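Local coordinates for Ps01740 (Pseudomonas sp. UW4, PDB 5UIF), which is a cis-3-chloroacrylic acid dehalogenase homologue of the tautomerase superfamily, probably acting as a dehalogenase or tautomerase on small unsaturated acids, at the interface of chains A and B. Coordinates in Å, arbitrary orientation; residue numbers count along the deposited sequence, not the author numbering. Chains: chain A/B, Ps01740.

Contact 1: the interface of chains A and B. Residues chain A 52-54, 60, 96; chain B 37, 39-40.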
ATOM      1  N   PHE A  52      -8.593  12.894   3.179  1.00 43.32           N
ATOM      2  CA  PHE A  52      -8.912  14.158   2.528  1.00 42.97           C
ATOM      3  C   PHE A  52      -9.341  13.984   1.076  1.00 43.04           C
ATOM      4  O   PHE A  52      -8.823  13.132   0.357  1.00 42.01           O
ATOM      5  CB  PHE A  52      -7.714  15.108   2.598  1.00 41.20           C
ATOM      6  CG  PHE A  52      -7.400  15.587   3.986  1.00 41.81           C
ATOM      7  CD1 PHE A  52      -6.628  14.820   4.842  1.00 41.57           C
ATOM      8  CD2 PHE A  52      -7.874  16.809   4.433  1.00 42.92           C
ATOM      9  CE1 PHE A  52      -6.337  15.260   6.119  1.00 42.71           C
ATOM     10  CE2 PHE A  52      -7.586  17.255   5.708  1.00 44.19           C
ATOM     11  CZ  PHE A  52      -6.816  16.480   6.552  1.00 43.98           C
ATOM     12  N   THR A  53     -10.300  14.805   0.662  1.00 44.73           N
ATOM     13  CA  THR A  53     -10.725  14.877  -0.729  1.00 45.13           C
ATOM     14  C   THR A  53     -10.888  16.342  -1.117  1.00 45.98           C
ATOM     15  O   THR A  53     -11.609  17.088  -0.451  1.00 48.20           O
ATOM     16  CB  THR A  53     -12.044  14.121  -0.971  1.00 46.62           C
ATOM     17  OG1 THR A  53     -11.863  12.732  -0.667  1.00 46.31           O
ATOM     18  CG2 THR A  53     -12.485  14.262  -2.419  1.00 46.62           C
ATOM     19  N   ALA A  54     -10.205  16.744  -2.187  1.00 44.73           N
ATOM     20  CA  ALA A  54     -10.163  18.139  -2.624  1.00 44.93           C
ATOM     21  C   ALA A  54      -9.651  19.052  -1.515  1.00 45.18           C
ATOM     22  O   ALA A  54     -10.155  20.160  -1.324  1.00 46.86           O
ATOM     23  CB  ALA A  54     -11.537  18.595  -3.106  1.00 46.36           C
ATOM     24  N   PRO A  60     -13.509   9.129   1.867  1.00 40.41           N
ATOM     25  CA  PRO A  60     -13.459   8.291   0.668  1.00 40.30           C
ATOM     26  C   PRO A  60     -13.195   6.831   1.017  1.00 40.52           C
ATOM     27  O   PRO A  60     -12.728   6.536   2.118  1.00 41.35           O
ATOM     28  CB  PRO A  60     -12.294   8.887  -0.123  1.00 36.77           C
ATOM     29  CG  PRO A  60     -11.384   9.417   0.928  1.00 36.42           C
ATOM     30  CD  PRO A  60     -12.274   9.916   2.039  1.00 38.26           C
ATOM     31  N   ASN A  96     -18.781   8.841  -6.119  1.00 51.43           N
ATOM     32  CA  ASN A  96     -17.707   9.822  -6.206  1.00 52.78           C
ATOM     33  C   ASN A  96     -16.781   9.768  -4.995  1.00 50.97           C
ATOM     34  O   ASN A  96     -15.752  10.442  -4.960  1.00 51.54           O
ATOM     35  CB  ASN A  96     -18.285  11.230  -6.355  1.00 57.13           C
ATOM     36  CG  ASN A  96     -19.034  11.416  -7.660  1.00 60.45           C
ATOM     37  OD1 ASN A  96     -18.666  10.845  -8.686  1.00 61.45           O
ATOM     38  ND2 ASN A  96     -20.094  12.216  -7.625  1.00 63.11           N
TER
ATOM     39  N   SER B  37     -11.390  17.514  -7.034  1.00 51.27           N
ATOM     40  CA  SER B  37     -12.381  16.570  -6.528  1.00 54.39           C
ATOM     41  C   SER B  37     -11.942  15.115  -6.690  1.00 53.87           C
ATOM     42  O   SER B  37     -12.465  14.225  -6.019  1.00 56.47           O
ATOM     43  CB  SER B  37     -13.723  16.787  -7.230  1.00 58.14           C
ATOM     44  OG  SER B  37     -13.619  16.528  -8.620  1.00 57.09           O
ATOM     45  N   VAL B  39      -8.694  14.248  -6.334  1.00 46.26           N
ATOM     46  CA  VAL B  39      -7.487  14.084  -5.531  1.00 42.86           C
ATOM     47  C   VAL B  39      -7.807  13.644  -4.104  1.00 43.72           C
ATOM     48  O   VAL B  39      -8.509  14.339  -3.370  1.00 45.65           O
ATOM     49  CB  VAL B  39      -6.666  15.386  -5.480  1.00 39.46           C
ATOM     50  CG1 VAL B  39      -5.396  15.177  -4.671  1.00 36.76           C
ATOM     51  CG2 VAL B  39      -6.333  15.855  -6.889  1.00 38.26           C
ATOM     52  N   HIS B  40      -7.282  12.485  -3.720  1.00 42.75           N
ATOM     53  CA  HIS B  40      -7.473  11.957  -2.374  1.00 43.59           C
ATOM     54  C   HIS B  40      -6.139  11.835  -1.644  1.00 40.75           C
ATOM     55  O   HIS B  40      -5.196  11.233  -2.158  1.00 39.99           O
ATOM     56  CB  HIS B  40      -8.166  10.593  -2.419  1.00 46.56           C
ATOM     57  CG  HIS B  40      -9.472  10.599  -3.149  1.00 49.85           C
ATOM     58  ND1 HIS B  40     -10.654  10.996  -2.559  1.00 53.22           N
ATOM     59  CD2 HIS B  40      -9.785  10.251  -4.419  1.00 51.00           C
ATOM     60  CE1 HIS B  40     -11.636  10.895  -3.436  1.00 56.08           C
ATOM     61  NE2 HIS B  40     -11.136  10.446  -4.572  1.00 54.78           N
TER
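The ND1-CE1 edge of the B:His40 imidazole is flanked by A:Thr53 and A:Pro60, which come from opposite sides of the ring plane, both beyond its rim. From one side the methyl CG2 of A:Thr53 comes within 3.6 Å of B:His40 CE1. From the other, A:Pro60 CB is 3.9 Å from B:His40 CE1, its side chain running past the histidine in the opposite direction. Further out, A:Ala54 CB packs at 4.1 Å from B:Ser37 CA. A:Thr53 and B:His40 lie alongside each other and point the same way. With CG2 anti to its backbone N, A:Thr53 carries OG1 beside that N (chi1 -62°), and the hydroxyl meets the imidazole nitrogen: OG1 and B:His40 ND1 are hydrogen bonded at 2.8 Å, donor undecided. A leucine in place of B:His40 would probably leave the A:Thr53 hydroxyl without this partner and lose the flat edge against which the threonine methyl and A:Pro60 pack. At the rim the backbone N of A:Ala54 donates to B:Val39 O, 3.2 Å away and nearly straight at the hydrogen (165°). The site sits where the end of strand 51-53 of chain A meets the start of strand 40-46 of chain B, paired antiparallel through A:Thr53 and B:His40, extending a sheet across the subunit boundary.

Contact 2: the interface of chains A and B. Residues chain A 51-52, 55; chain B 17-18, 21, 41, 43.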
ATOM      1  N   ALA A  51      -8.271  11.523   6.334  1.00 46.16           N
ATOM      2  CA  ALA A  51      -8.694  11.252   4.966  1.00 45.28           C
ATOM      3  C   ALA A  51      -9.187  12.538   4.312  1.00 45.07           C
ATOM      4  O   ALA A  51     -10.090  13.198   4.828  1.00 46.32           O
ATOM      5  CB  ALA A  51      -9.779  10.187   4.941  1.00 46.65           C
ATOM      6  N   PHE A  52      -8.593  12.894   3.179  1.00 43.32           N
ATOM      7  CA  PHE A  52      -8.912  14.158   2.528  1.00 42.97           C
ATOM      8  C   PHE A  52      -9.341  13.984   1.076  1.00 43.04           C
ATOM      9  O   PHE A  52      -8.823  13.132   0.357  1.00 42.01           O
ATOM     10  CB  PHE A  52      -7.714  15.108   2.598  1.00 41.20           C
ATOM     11  CG  PHE A  52      -7.400  15.587   3.986  1.00 41.81           C
ATOM     12  CD1 PHE A  52      -6.628  14.820   4.842  1.00 41.57           C
ATOM     13  CD2 PHE A  52      -7.874  16.809   4.433  1.00 42.92           C
ATOM     14  CE1 PHE A  52      -6.337  15.260   6.119  1.00 42.71           C
ATOM     15  CE2 PHE A  52      -7.586  17.255   5.708  1.00 44.19           C
ATOM     16  CZ  PHE A  52      -6.816  16.480   6.552  1.00 43.98           C
ATOM     17  N   GLY A  55      -8.651  18.576  -0.779  1.00 44.07           N
ATOM     18  CA  GLY A  55      -8.009  19.367   0.257  1.00 44.36           C
ATOM     19  C   GLY A  55      -8.780  19.454   1.561  1.00 46.19           C
ATOM     20  O   GLY A  55      -8.274  19.977   2.553  1.00 47.56           O
TER
ATOM     21  N   ARG B  17      -1.439  17.834   8.890  1.00 52.53           N
ATOM     22  CA  ARG B  17      -2.136  16.967   7.951  1.00 52.34           C
ATOM     23  C   ARG B  17      -3.004  17.789   7.009  1.00 53.55           C
ATOM     24  O   ARG B  17      -3.096  17.491   5.819  1.00 52.64           O
ATOM     25  CB  ARG B  17      -2.988  15.938   8.694  1.00 54.46           C
ATOM     26  CG  ARG B  17      -2.183  14.810   9.310  1.00 53.18           C
ATOM     27  CD  ARG B  17      -3.078  13.667   9.744  1.00 55.08           C
ATOM     28  NE  ARG B  17      -3.945  14.031  10.859  1.00 58.89           N
ATOM     29  CZ  ARG B  17      -3.593  13.930  12.137  1.00 60.52           C
ATOM     30  NH1 ARG B  17      -2.388  13.480  12.461  1.00 58.37           N
ATOM     31  NH2 ARG B  17      -4.444  14.281  13.091  1.00 64.41           N
ATOM     32  N   GLN B  18      -3.633  18.830   7.545  1.00 56.19           N
ATOM     33  CA  GLN B  18      -4.451  19.723   6.736  1.00 57.76           C
ATOM     34  C   GLN B  18      -3.584  20.451   5.713  1.00 55.44           C
ATOM     35  O   GLN B  18      -3.890  20.447   4.523  1.00 54.95           O
ATOM     36  CB  GLN B  18      -5.196  20.726   7.620  1.00 62.56           C
ATOM     37  CG  GLN B  18      -6.031  21.743   6.853  1.00 65.59           C
ATOM     38  CD  GLN B  18      -7.205  21.113   6.123  1.00 67.56           C
ATOM     39  OE1 GLN B  18      -7.854  20.203   6.635  1.00 69.89           O
ATOM     40  NE2 GLN B  18      -7.482  21.599   4.918  1.00 67.48           N
ATOM     41  N   ALA B  21      -2.309  18.131   3.055  1.00 44.80           N
ATOM     42  CA  ALA B  21      -3.409  17.712   2.192  1.00 45.97           C
ATOM     43  C   ALA B  21      -3.732  18.770   1.140  1.00 47.47           C
ATOM     44  O   ALA B  21      -3.979  18.443  -0.018  1.00 47.18           O
ATOM     45  CB  ALA B  21      -4.641  17.399   3.022  1.00 48.19           C
ATOM     46  N   VAL B  41      -6.063  12.409  -0.448  1.00 39.67           N
ATOM     47  CA  VAL B  41      -4.861  12.301   0.369  1.00 37.76           C
ATOM     48  C   VAL B  41      -5.168  11.568   1.669  1.00 40.62           C
ATOM     49  O   VAL B  41      -6.086  11.939   2.402  1.00 43.92           O
ATOM     50  CB  VAL B  41      -4.259  13.684   0.689  1.00 35.33           C
ATOM     51  CG1 VAL B  41      -3.042  13.535   1.589  1.00 33.20           C
ATOM     52  CG2 VAL B  41      -3.891  14.413  -0.594  1.00 33.32           C
ATOM     53  N   PHE B  43      -3.667   9.818   5.362  1.00 44.91           N
ATOM     54  CA  PHE B  43      -2.599   9.817   6.353  1.00 45.44           C
ATOM     55  C   PHE B  43      -2.689   8.597   7.266  1.00 50.21           C
ATOM     56  O   PHE B  43      -3.632   8.458   8.045  1.00 54.23           O
ATOM     57  CB  PHE B  43      -2.637  11.102   7.183  1.00 45.31           C
ATOM     58  CG  PHE B  43      -2.376  12.348   6.385  1.00 42.46           C
ATOM     59  CD1 PHE B  43      -3.425  13.089   5.868  1.00 43.56           C
ATOM     60  CD2 PHE B  43      -1.079  12.773   6.146  1.00 38.75           C
ATOM     61  CE1 PHE B  43      -3.185  14.235   5.132  1.00 41.15           C
ATOM     62  CE2 PHE B  43      -0.834  13.917   5.410  1.00 36.67           C
ATOM     63  CZ  PHE B  43      -1.888  14.648   4.902  1.00 37.82           C
TER
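A:Phe52 reaches B:Ala21 and B:Phe43 because its CG lies beside the backbone N and anti to the carbonyl carbon (chi1 -68°), which turns the ring away from strand 51-53 toward helix 14-32 of chain B. On that helix B:Gln18 leaves with CG anti to the backbone N (chi1 177°) and then bends at chi2, bringing its amide to the far rim of the same ring. The methyl of B:Ala21 sits over one face of the A:Phe52 ring, CB being 3.4 Å from CG, a CH-pi contact offset from the ring centre. B:Phe43 approaches from this same side and turns its edge toward the CD1-CE1 rim of A:Phe52, planes 86° apart; its CE1 is 3.5 Å from A:Phe52 CE1. Across the outer rim, A:Phe52 CE2 is 3.9 Å from B:Gln18 CD. The amide NE2 of B:Gln18 also donates to A:Gly55 O at 3.0 Å in a bent bond, the acceptor lying out of the amide plane, tying the helix to the turn after the strand. At the root of the side chain the backbones form an antiparallel bridge: A:Phe52 N donates to B:Val41 O at 2.8 Å, and B:Val41 N returns a bond to A:Phe52 O at 3.0 Å. The site thus lays an aromatic side chain of one subunit across helix 14-32 and strand 40-46 of its neighbour, while the paired strands fix its register, and so is likely to stabilise the trimer.

Contact 3: the interface of chains A and B. Residues chain A 95-96, 98-99; chain B 40, 111-112.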
ATOM      1  N   ALA A  95     -20.700   7.128  -5.219  1.00 49.09           N
ATOM      2  CA  ALA A  95     -19.795   6.642  -6.257  1.00 47.91           C
ATOM      3  C   ALA A  95     -18.588   7.559  -6.417  1.00 49.49           C
ATOM      4  O   ALA A  95     -17.505   7.116  -6.800  1.00 48.86           O
ATOM      5  CB  ALA A  95     -20.534   6.505  -7.578  1.00 49.01           C
ATOM      6  N   ASN A  96     -18.781   8.841  -6.119  1.00 51.43           N
ATOM      7  CA  ASN A  96     -17.707   9.822  -6.206  1.00 52.78           C
ATOM      8  C   ASN A  96     -16.781   9.768  -4.995  1.00 50.97           C
ATOM      9  O   ASN A  96     -15.752  10.442  -4.960  1.00 51.54           O
ATOM     10  CB  ASN A  96     -18.285  11.230  -6.355  1.00 57.13           C
ATOM     11  CG  ASN A  96     -19.034  11.416  -7.660  1.00 60.45           C
ATOM     12  OD1 ASN A  96     -18.666  10.845  -8.686  1.00 61.45           O
ATOM     13  ND2 ASN A  96     -20.094  12.216  -7.625  1.00 63.11           N
ATOM     14  N   VAL A  98     -15.868   6.633  -3.781  1.00 44.74           N
ATOM     15  CA  VAL A  98     -15.399   5.253  -3.810  1.00 42.30           C
ATOM     16  C   VAL A  98     -14.419   5.044  -4.961  1.00 42.57           C
ATOM     17  O   VAL A  98     -14.737   5.329  -6.116  1.00 44.27           O
ATOM     18  CB  VAL A  98     -16.568   4.257  -3.950  1.00 41.66           C
ATOM     19  CG1 VAL A  98     -16.041   2.853  -4.197  1.00 40.08           C
ATOM     20  CG2 VAL A  98     -17.451   4.291  -2.714  1.00 41.93           C
ATOM     21  N   VAL A  99     -13.228   4.548  -4.643  1.00 41.57           N
ATOM     22  CA  VAL A  99     -12.203   4.314  -5.654  1.00 42.14           C
ATOM     23  C   VAL A  99     -11.714   2.869  -5.622  1.00 41.39           C
ATOM     24  O   VAL A  99     -11.294   2.370  -4.578  1.00 40.92           O
ATOM     25  CB  VAL A  99     -10.997   5.257  -5.466  1.00 42.50           C
ATOM     26  CG1 VAL A  99      -9.895   4.918  -6.458  1.00 42.71           C
ATOM     27  CG2 VAL A  99     -11.428   6.709  -5.617  1.00 44.48           C
TER
ATOM     28  N   HIS B  40      -7.282  12.485  -3.720  1.00 42.75           N
ATOM     29  CA  HIS B  40      -7.473  11.957  -2.374  1.00 43.59           C
ATOM     30  C   HIS B  40      -6.139  11.835  -1.644  1.00 40.75           C
ATOM     31  O   HIS B  40      -5.196  11.233  -2.158  1.00 39.99           O
ATOM     32  CB  HIS B  40      -8.166  10.593  -2.419  1.00 46.56           C
ATOM     33  CG  HIS B  40      -9.472  10.599  -3.149  1.00 49.85           C
ATOM     34  ND1 HIS B  40     -10.654  10.996  -2.559  1.00 53.22           N
ATOM     35  CD2 HIS B  40      -9.785  10.251  -4.419  1.00 51.00           C
ATOM     36  CE1 HIS B  40     -11.636  10.895  -3.436  1.00 56.08           C
ATOM     37  NE2 HIS B  40     -11.136  10.446  -4.572  1.00 54.78           N
ATOM     38  N   MET B 111     -11.195   2.722 -11.241  1.00 63.07           N
ATOM     39  CA  MET B 111     -12.582   3.125 -11.445  1.00 65.90           C
ATOM     40  C   MET B 111     -13.060   3.994 -10.287  1.00 66.16           C
ATOM     41  O   MET B 111     -12.901   3.629  -9.122  1.00 64.54           O
ATOM     42  CB  MET B 111     -13.485   1.899 -11.601  1.00 66.84           C
ATOM     43  CG  MET B 111     -14.944   2.234 -11.870  1.00 69.56           C
ATOM     44  SD  MET B 111     -15.971   0.770 -12.114  1.00 85.77           S
ATOM     45  CE  MET B 111     -15.300   0.144 -13.653  1.00 65.95           C
ATOM     46  N   GLU B 112     -13.646   5.141 -10.610  1.00 68.78           N
ATOM     47  CA  GLU B 112     -14.087   6.085  -9.590  1.00 69.80           C
ATOM     48  C   GLU B 112     -15.259   6.927 -10.079  1.00 72.84           C
ATOM     49  O   GLU B 112     -15.339   7.272 -11.259  1.00 75.01           O
ATOM     50  CB  GLU B 112     -12.926   6.988  -9.176  1.00 70.16           C
ATOM     51  CG  GLU B 112     -12.168   7.558 -10.357  1.00 72.38           C
ATOM     52  CD  GLU B 112     -10.873   8.226  -9.954  1.00 72.69           C
ATOM     53  OE1 GLU B 112     -10.668   8.461  -8.744  1.00 72.23           O
ATOM     54  OE2 GLU B 112     -10.053   8.504 -10.850  1.00 73.71           O
TER
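In this tautomerase-superfamily trimer, the end of the modelled chain of one subunit, with its short strand 110-111, reaches over to its neighbour; here it lies against the start of strand 98-105 and the preceding 3-10 helix 95-97 of chain A. The backbones touch first: B:Met111 O is 3.6 Å from A:Val99 CA, and B:Glu112 CA is likewise 3.6 Å from A:Val98 O. One turn back, A:Ala95 O lies 4.0 Å from the carbonyl carbon C of B:Glu112. A:Val99 and B:Glu112 run alongside and point the same way. The branch of A:Val99 that does the touching is CG2, which stands beside the backbone N while CG1 is anti to it (chi1 175°). CG2 is 3.9 Å from B:Glu112 CB and 3.7 Å from its carboxylate oxygen OE1, so the methyl meets the glutamate at its root and again at one carboxylate oxygen. For B:Glu112, CG falls between the backbone N and the carbonyl carbon (chi1 47°), after which the chain extends, which places OE1 alongside the valine methyl. The same CG2 of A:Val99 also approaches the NE2-CD2 rim of the B:His40 imidazole, 3.9 Å from NE2, from the side of the ring plane opposite the threonine methyl.

The C-alpha centres of contacts 1 and 2 are about 9 Å apart, those of contacts 1 and 3 about 8 Å, and those of contacts 2 and 3 about 16 Å, which places contact 1 between the others. A:Phe52 belongs to contacts 1 and 2, which both use strand 51-53 of chain A and strand 40-46 of chain B. B:His40 and A:Asn96 join contacts 1 and 3. Through B:His40, the strand pairing runs on into packing by the end of the modelled chain. With three copies in the deposited assembly, repetition of this seam would bind each subunit to its neighbours, as expected for a tautomerase-superfamily trimer.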